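Local coordinates for protein haloacid dehalogenase-like hydrolase (Klebsiella pneumoniae subsp. pneumoniae, PDB 3PGV) that binds a divalent metal ion, here calcium, and is probably a magnesium-dependent phosphatase of the Cof family within the haloacid dehalogenase-like hydrolases, at residues 66-69 against 70-74; 185-188 against 189-193. All coordinates share one frame; numbering follows the deposited sequence. Where two conformers were deposited one is given.

Contact 1 (66-69 against 70-74); sequences IDVG and QIRDN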
ATOM      1  N   ILE A  66     -10.346   1.530  -6.514  1.00 33.50           N
ATOM      2  CA  ILE A  66     -11.537   0.763  -6.881  1.00 34.11           C
ATOM      3  C   ILE A  66     -11.587  -0.556  -6.110  1.00 40.29           C
ATOM      4  O   ILE A  66     -12.669  -1.006  -5.717  1.00 39.64           O
ATOM      5  CB  ILE A  66     -11.601   0.542  -8.423  1.00 36.47           C
ATOM      6  CG1 ILE A  66     -11.730   1.890  -9.164  1.00 36.12           C
ATOM      7  CG2 ILE A  66     -12.759  -0.423  -8.807  1.00 36.20           C
ATOM      8  CD1 ILE A  66     -11.481   1.803 -10.681  1.00 39.75           C
ATOM      9  N   ASP A  67     -10.399  -1.132  -5.827  1.00 38.69           N
ATOM     10  CA  ASP A  67     -10.239  -2.418  -5.147  1.00 38.66           C
ATOM     11  C   ASP A  67     -10.398  -2.315  -3.594  1.00 43.35           C
ATOM     12  O   ASP A  67     -10.359  -3.331  -2.914  1.00 44.27           O
ATOM     13  CB  ASP A  67      -8.874  -3.028  -5.513  1.00 40.62           C
ATOM     14  CG  ASP A  67      -8.898  -4.506  -5.836  1.00 56.81           C
ATOM     15  OD1 ASP A  67      -9.887  -5.182  -5.467  1.00 63.34           O
ATOM     16  OD2 ASP A  67      -7.909  -5.000  -6.408  1.00 60.56           O
ATOM     17  N   VAL A  68     -10.590  -1.102  -3.055  1.00 41.83           N
ATOM     18  CA  VAL A  68     -10.825  -0.931  -1.605  1.00 42.44           C
ATOM     19  C   VAL A  68     -12.243  -0.436  -1.323  1.00 46.87           C
ATOM     20  O   VAL A  68     -12.551  -0.054  -0.192  1.00 47.20           O
ATOM     21  CB  VAL A  68      -9.748  -0.051  -0.889  1.00 46.01           C
ATOM     22  CG1 VAL A  68      -8.393  -0.714  -0.928  1.00 45.82           C
ATOM     23  CG2 VAL A  68      -9.685   1.345  -1.478  1.00 45.48           C
ATOM     24  N   GLY A  69     -13.092  -0.462  -2.354  1.00 43.62           N
ATOM     25  CA  GLY A  69     -14.476  -0.007  -2.275  1.00 44.78           C
ATOM     26  C   GLY A  69     -15.284  -0.660  -1.175  1.00 49.04           C
ATOM     27  O   GLY A  69     -15.919   0.034  -0.376  1.00 49.18           O
ATOM     28  N   GLN A  70     -15.255  -1.999  -1.109  1.00 46.56           N
ATOM     29  CA  GLN A  70     -16.019  -2.723  -0.099  1.00 48.30           C
ATOM     30  C   GLN A  70     -15.460  -2.471   1.314  1.00 52.61           C
ATOM     31  O   GLN A  70     -16.236  -2.367   2.268  1.00 54.54           O
ATOM     32  CB  GLN A  70     -16.084  -4.227  -0.418  1.00 49.86           C
ATOM     33  CG  GLN A  70     -17.217  -4.942   0.320  1.00 69.51           C
ATOM     34  CD  GLN A  70     -17.185  -6.449   0.164  1.00 91.12           C
ATOM     35  OE1 GLN A  70     -16.265  -7.033  -0.431  1.00 87.22           O
ATOM     36  NE2 GLN A  70     -18.166  -7.114   0.752  1.00 82.80           N
ATOM     37  N   ILE A  71     -14.123  -2.323   1.439  1.00 46.61           N
ATOM     38  CA  ILE A  71     -13.496  -2.017   2.723  1.00 46.69           C
ATOM     39  C   ILE A  71     -13.931  -0.643   3.228  1.00 51.59           C
ATOM     40  O   ILE A  71     -14.395  -0.536   4.368  1.00 52.72           O
ATOM     41  CB  ILE A  71     -11.955  -2.171   2.663  1.00 48.79           C
ATOM     42  CG1 ILE A  71     -11.566  -3.668   2.490  1.00 48.82           C
ATOM     43  CG2 ILE A  71     -11.295  -1.568   3.926  1.00 49.55           C
ATOM     44  CD1 ILE A  71     -10.220  -3.887   2.091  1.00 53.13           C
ATOM     45  N   ARG A  72     -13.818   0.412   2.358  1.00 46.96           N
ATOM     46  CA  ARG A  72     -14.229   1.748   2.764  0.50 47.68           C
ATOM     47  C   ARG A  72     -15.727   1.855   3.086  1.00 53.04           C
ATOM     48  O   ARG A  72     -16.081   2.549   4.036  1.00 53.43           O
ATOM     49  CB  ARG A  72     -13.726   2.854   1.797  0.50 47.12           C
ATOM     50  CG  ARG A  72     -13.876   2.537   0.314  0.50 53.71           C
ATOM     51  CD  ARG A  72     -12.986   3.441  -0.541  0.50 51.07           C
ATOM     52  NE  ARG A  72     -12.957   3.024  -1.947  0.50 46.20           N
ATOM     53  CZ  ARG A  72     -13.826   3.445  -2.865  0.50 50.48           C
ATOM     54  NH1 ARG A  72     -14.790   4.303  -2.534  0.50 24.72           N
ATOM     55  NH2 ARG A  72     -13.731   3.022  -4.124  0.50 23.13           N
ATOM     56  N   ASP A  73     -16.588   1.083   2.390  1.00 50.76           N
ATOM     57  CA  ASP A  73     -18.033   1.045   2.676  1.00 53.37           C
ATOM     58  C   ASP A  73     -18.334   0.366   4.036  1.00 58.64           C
ATOM     59  O   ASP A  73     -19.429   0.526   4.573  1.00 61.35           O
ATOM     60  CB  ASP A  73     -18.799   0.313   1.537  1.00 56.43           C
ATOM     61  CG  ASP A  73     -18.820   1.046   0.195  1.00 71.22           C
ATOM     62  OD1 ASP A  73     -18.575   2.286   0.184  1.00 73.24           O
ATOM     63  OD2 ASP A  73     -19.135   0.396  -0.832  1.00 74.95           O
ATOM     64  N   ASN A  74     -17.362  -0.389   4.582  1.00 52.82           N
ATOM     65  CA  ASN A  74     -17.550  -1.107   5.841  1.00 51.89           C
ATOM     66  C   ASN A  74     -16.744  -0.538   7.026  1.00 51.59           C
ATOM     67  O   ASN A  74     -16.907  -1.018   8.146  1.00 51.65           O
ATOM     68  CB  ASN A  74     -17.270  -2.599   5.657  1.00 52.55           C
ATOM     69  CG  ASN A  74     -18.342  -3.314   4.880  1.00 72.49           C
ATOM     70  OD1 ASN A  74     -19.534  -3.259   5.213  1.00 75.11           O
ATOM     71  ND2 ASN A  74     -17.942  -4.037   3.862  1.00 58.19           N
TER
HETATM   72  O   HOH W   1     -12.486  -3.796  -0.911  1.00 47.70           O

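Contact 2 (185-188 against 189-193); sequences ARWG and DRVNV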
ATOM      1  N   ALA A 185      19.371   0.146  -9.502  1.00 31.54           N
ATOM      2  CA  ALA A 185      20.629   0.639 -10.082  1.00 32.41           C
ATOM      3  C   ALA A 185      20.360   1.489 -11.337  1.00 36.59           C
ATOM      4  O   ALA A 185      21.069   2.460 -11.583  1.00 36.90           O
ATOM      5  CB  ALA A 185      21.549  -0.534 -10.422  1.00 33.24           C
ATOM      6  N   ARG A 186      19.328   1.117 -12.121  1.00 33.64           N
ATOM      7  CA  ARG A 186      18.984   1.808 -13.363  1.00 34.05           C
ATOM      8  C   ARG A 186      18.422   3.227 -13.139  1.00 38.56           C
ATOM      9  O   ARG A 186      18.805   4.151 -13.856  1.00 39.16           O
ATOM     10  CB  ARG A 186      18.006   0.960 -14.193  1.00 32.71           C
ATOM     11  CG  ARG A 186      17.588   1.605 -15.499  1.00 43.13           C
ATOM     12  CD  ARG A 186      16.841   0.637 -16.372  1.00 53.05           C
ATOM     13  NE  ARG A 186      16.368   1.297 -17.581  1.00 71.54           N
ATOM     14  CZ  ARG A 186      15.959   0.656 -18.665  1.00 84.93           C
ATOM     15  NH1 ARG A 186      15.993  -0.670 -18.710  1.00 68.60           N
ATOM     16  NH2 ARG A 186      15.538   1.332 -19.722  1.00 73.60           N
ATOM     17  N   TRP A 187      17.556   3.406 -12.120  1.00 34.89           N
ATOM     18  CA  TRP A 187      16.846   4.671 -11.935  1.00 34.88           C
ATOM     19  C   TRP A 187      17.126   5.450 -10.650  1.00 39.67           C
ATOM     20  O   TRP A 187      16.828   6.656 -10.594  1.00 40.56           O
ATOM     21  CB  TRP A 187      15.348   4.481 -12.146  1.00 32.68           C
ATOM     22  CG  TRP A 187      14.995   4.174 -13.568  1.00 34.59           C
ATOM     23  CD1 TRP A 187      15.156   4.994 -14.651  1.00 38.39           C
ATOM     24  CD2 TRP A 187      14.350   2.991 -14.054  1.00 34.18           C
ATOM     25  NE1 TRP A 187      14.672   4.383 -15.785  1.00 38.55           N
ATOM     26  CE2 TRP A 187      14.135   3.168 -15.442  1.00 38.76           C
ATOM     27  CE3 TRP A 187      13.900   1.803 -13.445  1.00 34.95           C
ATOM     28  CZ2 TRP A 187      13.528   2.192 -16.237  1.00 38.25           C
ATOM     29  CZ3 TRP A 187      13.293   0.835 -14.232  1.00 36.72           C
ATOM     30  CH2 TRP A 187      13.136   1.021 -15.617  1.00 38.02           C
ATOM     31  N   GLY A 188      17.637   4.774  -9.620  1.00 33.60           N
ATOM     32  CA  GLY A 188      17.956   5.421  -8.346  1.00 33.31           C
ATOM     33  C   GLY A 188      16.780   6.132  -7.702  1.00 38.61           C
ATOM     34  O   GLY A 188      15.693   5.552  -7.563  1.00 38.62           O
ATOM     35  N   ASP A 189      16.985   7.421  -7.344  1.00 36.27           N
ATOM     36  CA  ASP A 189      15.978   8.310  -6.721  1.00 36.33           C
ATOM     37  C   ASP A 189      14.673   8.422  -7.520  1.00 38.00           C
ATOM     38  O   ASP A 189      13.660   8.841  -6.962  1.00 36.91           O
ATOM     39  CB  ASP A 189      16.566   9.731  -6.546  1.00 39.97           C
ATOM     40  CG  ASP A 189      17.567   9.857  -5.428  1.00 61.48           C
ATOM     41  OD1 ASP A 189      17.810   8.843  -4.728  1.00 64.22           O
ATOM     42  OD2 ASP A 189      18.091  10.980  -5.224  1.00 70.54           O
ATOM     43  N   ARG A 190      14.734   8.194  -8.849  1.00 33.26           N
ATOM     44  CA  ARG A 190      13.582   8.383  -9.739  1.00 31.94           C
ATOM     45  C   ARG A 190      12.465   7.337  -9.539  1.00 35.74           C
ATOM     46  O   ARG A 190      11.345   7.533 -10.029  1.00 35.83           O
ATOM     47  CB  ARG A 190      14.025   8.421 -11.201  1.00 29.06           C
ATOM     48  CG  ARG A 190      14.984   9.544 -11.523  1.00 28.32           C
ATOM     49  CD  ARG A 190      15.200   9.659 -13.015  1.00 37.05           C
ATOM     50  NE  ARG A 190      13.978  10.086 -13.700  1.00 35.56           N
ATOM     51  CZ  ARG A 190      13.698   9.801 -14.964  1.00 39.46           C
ATOM     52  NH1 ARG A 190      14.523   9.051 -15.679  1.00 27.65           N
ATOM     53  NH2 ARG A 190      12.567  10.209 -15.504  1.00 32.51           N
ATOM     54  N   VAL A 191      12.765   6.235  -8.835  1.00 31.67           N
ATOM     55  CA  VAL A 191      11.773   5.182  -8.569  1.00 30.56           C
ATOM     56  C   VAL A 191      11.770   4.792  -7.100  1.00 35.60           C
ATOM     57  O   VAL A 191      12.781   4.944  -6.407  1.00 37.47           O
ATOM     58  CB  VAL A 191      11.973   3.903  -9.477  1.00 33.22           C
ATOM     59  CG1 VAL A 191      11.700   4.207 -10.943  1.00 33.13           C
ATOM     60  CG2 VAL A 191      13.373   3.288  -9.287  1.00 33.56           C
ATOM     61  N   ASN A 192      10.650   4.252  -6.638  1.00 29.78           N
ATOM     62  CA  ASN A 192      10.569   3.562  -5.383  1.00 28.95           C
ATOM     63  C   ASN A 192      10.196   2.113  -5.694  1.00 32.37           C
ATOM     64  O   ASN A 192       9.072   1.843  -6.156  1.00 30.08           O
ATOM     65  CB  ASN A 192       9.537   4.188  -4.447  1.00 29.20           C
ATOM     66  CG  ASN A 192       9.290   3.338  -3.191  1.00 57.59           C
ATOM     67  OD1 ASN A 192      10.151   2.551  -2.750  1.00 65.06           O
ATOM     68  ND2 ASN A 192       8.107   3.451  -2.618  1.00 40.23           N
ATOM     69  N   VAL A 193      11.170   1.197  -5.557  1.00 28.48           N
ATOM     70  CA  VAL A 193      10.941  -0.215  -5.806  1.00 26.27           C
ATOM     71  C   VAL A 193      10.670  -0.925  -4.482  1.00 30.89           C
ATOM     72  O   VAL A 193      11.485  -0.847  -3.562  1.00 31.78           O
ATOM     73  CB  VAL A 193      12.129  -0.855  -6.587  1.00 28.86           C
ATOM     74  CG1 VAL A 193      11.871  -2.333  -6.866  1.00 27.60           C
ATOM     75  CG2 VAL A 193      12.393  -0.104  -7.883  1.00 28.78           C
TER

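Contact 1 (66-69 against 70-74)
V68 and R72 meet where the chain passes from a short 3-10 segment, 66-67, into helix 69-75, with V68 at the N-cap position. Two backbone hydrogen bonds form the first turn: R72 N donates to V68 O (2.9 Å, nearly straight at 173°), and D73 N donates to G69 O (3.0 Å). A water bridges the junction, giving a hydrogen to D67 O and accepting one from I71 N at 3.2 Å; R63 is a second partner of D67 O. The side-chain contact is V68 CG2 alongside R72 NE and CD, 3.7 Å from NE and at the edge of the guanidinium. In the conformer described, R72 CG stands between its own backbone N and carbonyl carbon (chi1 44°), and the chain then runs extended back over the start of the helix, crossing V68 at about a right angle. G69 CA sits over one face of the guanidinium, offset toward its rim and 3.6 Å from R72 CZ. The charged end continues to Y65, whose carbonyl takes a hydrogen bond from NH2 and whose ring forms a cation-pi contact with R72. V68 itself packs on M81 and T83 of strand 80-83. R72 N and D73 N are thus met by carbonyls and I71 N by the water, and in this conformer the arginine also links the helix start to the residues that precede it.

Contact 2 (185-188 against 189-193)
W187 and V191 approach each other obliquely at the turn that ends helix 173-187. The touch is made at the root of the indole: W187 CB lies 3.7 Å from V191 CG2 and 3.9 Å from V191 CG1, and the latter methyl also comes within 4.1 Å of W187 CE3 on the benzo ring. V191 CG1 is anti to the carbonyl carbon (chi1 -67°), which puts CG2 between the backbone N and the carbonyl carbon; both methyls then meet W187 CB. Within its own helix end, R186 lays its CG over the centre of one indole face. I106 of helix 104-110 meets W187, R190 and V191 alike. Between these side chains the chain makes a helix-to-strand connection: G188 leaves the helix with positive phi (57°), 189-190 form a short 3-10 segment, and strand 191-195 follows as an outermost strand of the six-stranded sheet, beside strand 200-205. Two backbone bonds hold the turn, R190 N to W187 O at 3.1 Å and V191 N to G188 O at 3.3 Å, each donor standing well above the plane of the carbonyl it meets. The R190 side chain sets out past the W187 carbonyl, its CB 3.4 Å from W187 O, and then bends at chi3 (67°). Its NH1 passes 4.2 Å from W187 CD1, obliquely to the ring, and NH2 reaches salt bridges with D103 and D105. R186 NH2 forms a salt bridge with D109 of helix 104-110.

In the fold
Both are surface contacts, each with one buried valine, and lie on opposite sides of the chain's centre, about 31 Å apart between centres. Contact 1 begins a helix beside the eight-stranded sheet that carries the metal-binding D27; its I71 side chain is about 6 Å from that of D29, a second calcium ligand. Contact 2 ends a helix and enters an edge strand of the six-stranded sheet, away from the annotated sites. The arginines differ accordingly: R72 turns back to a carbonyl and an aromatic ring of its own neighbourhood, whereas R190 pairs, outside contact 2, with acids far away in sequence, D103 and D105. Water bridges contact 1, while contact 2 adds an apolar touch of tryptophan CB on valine methyls.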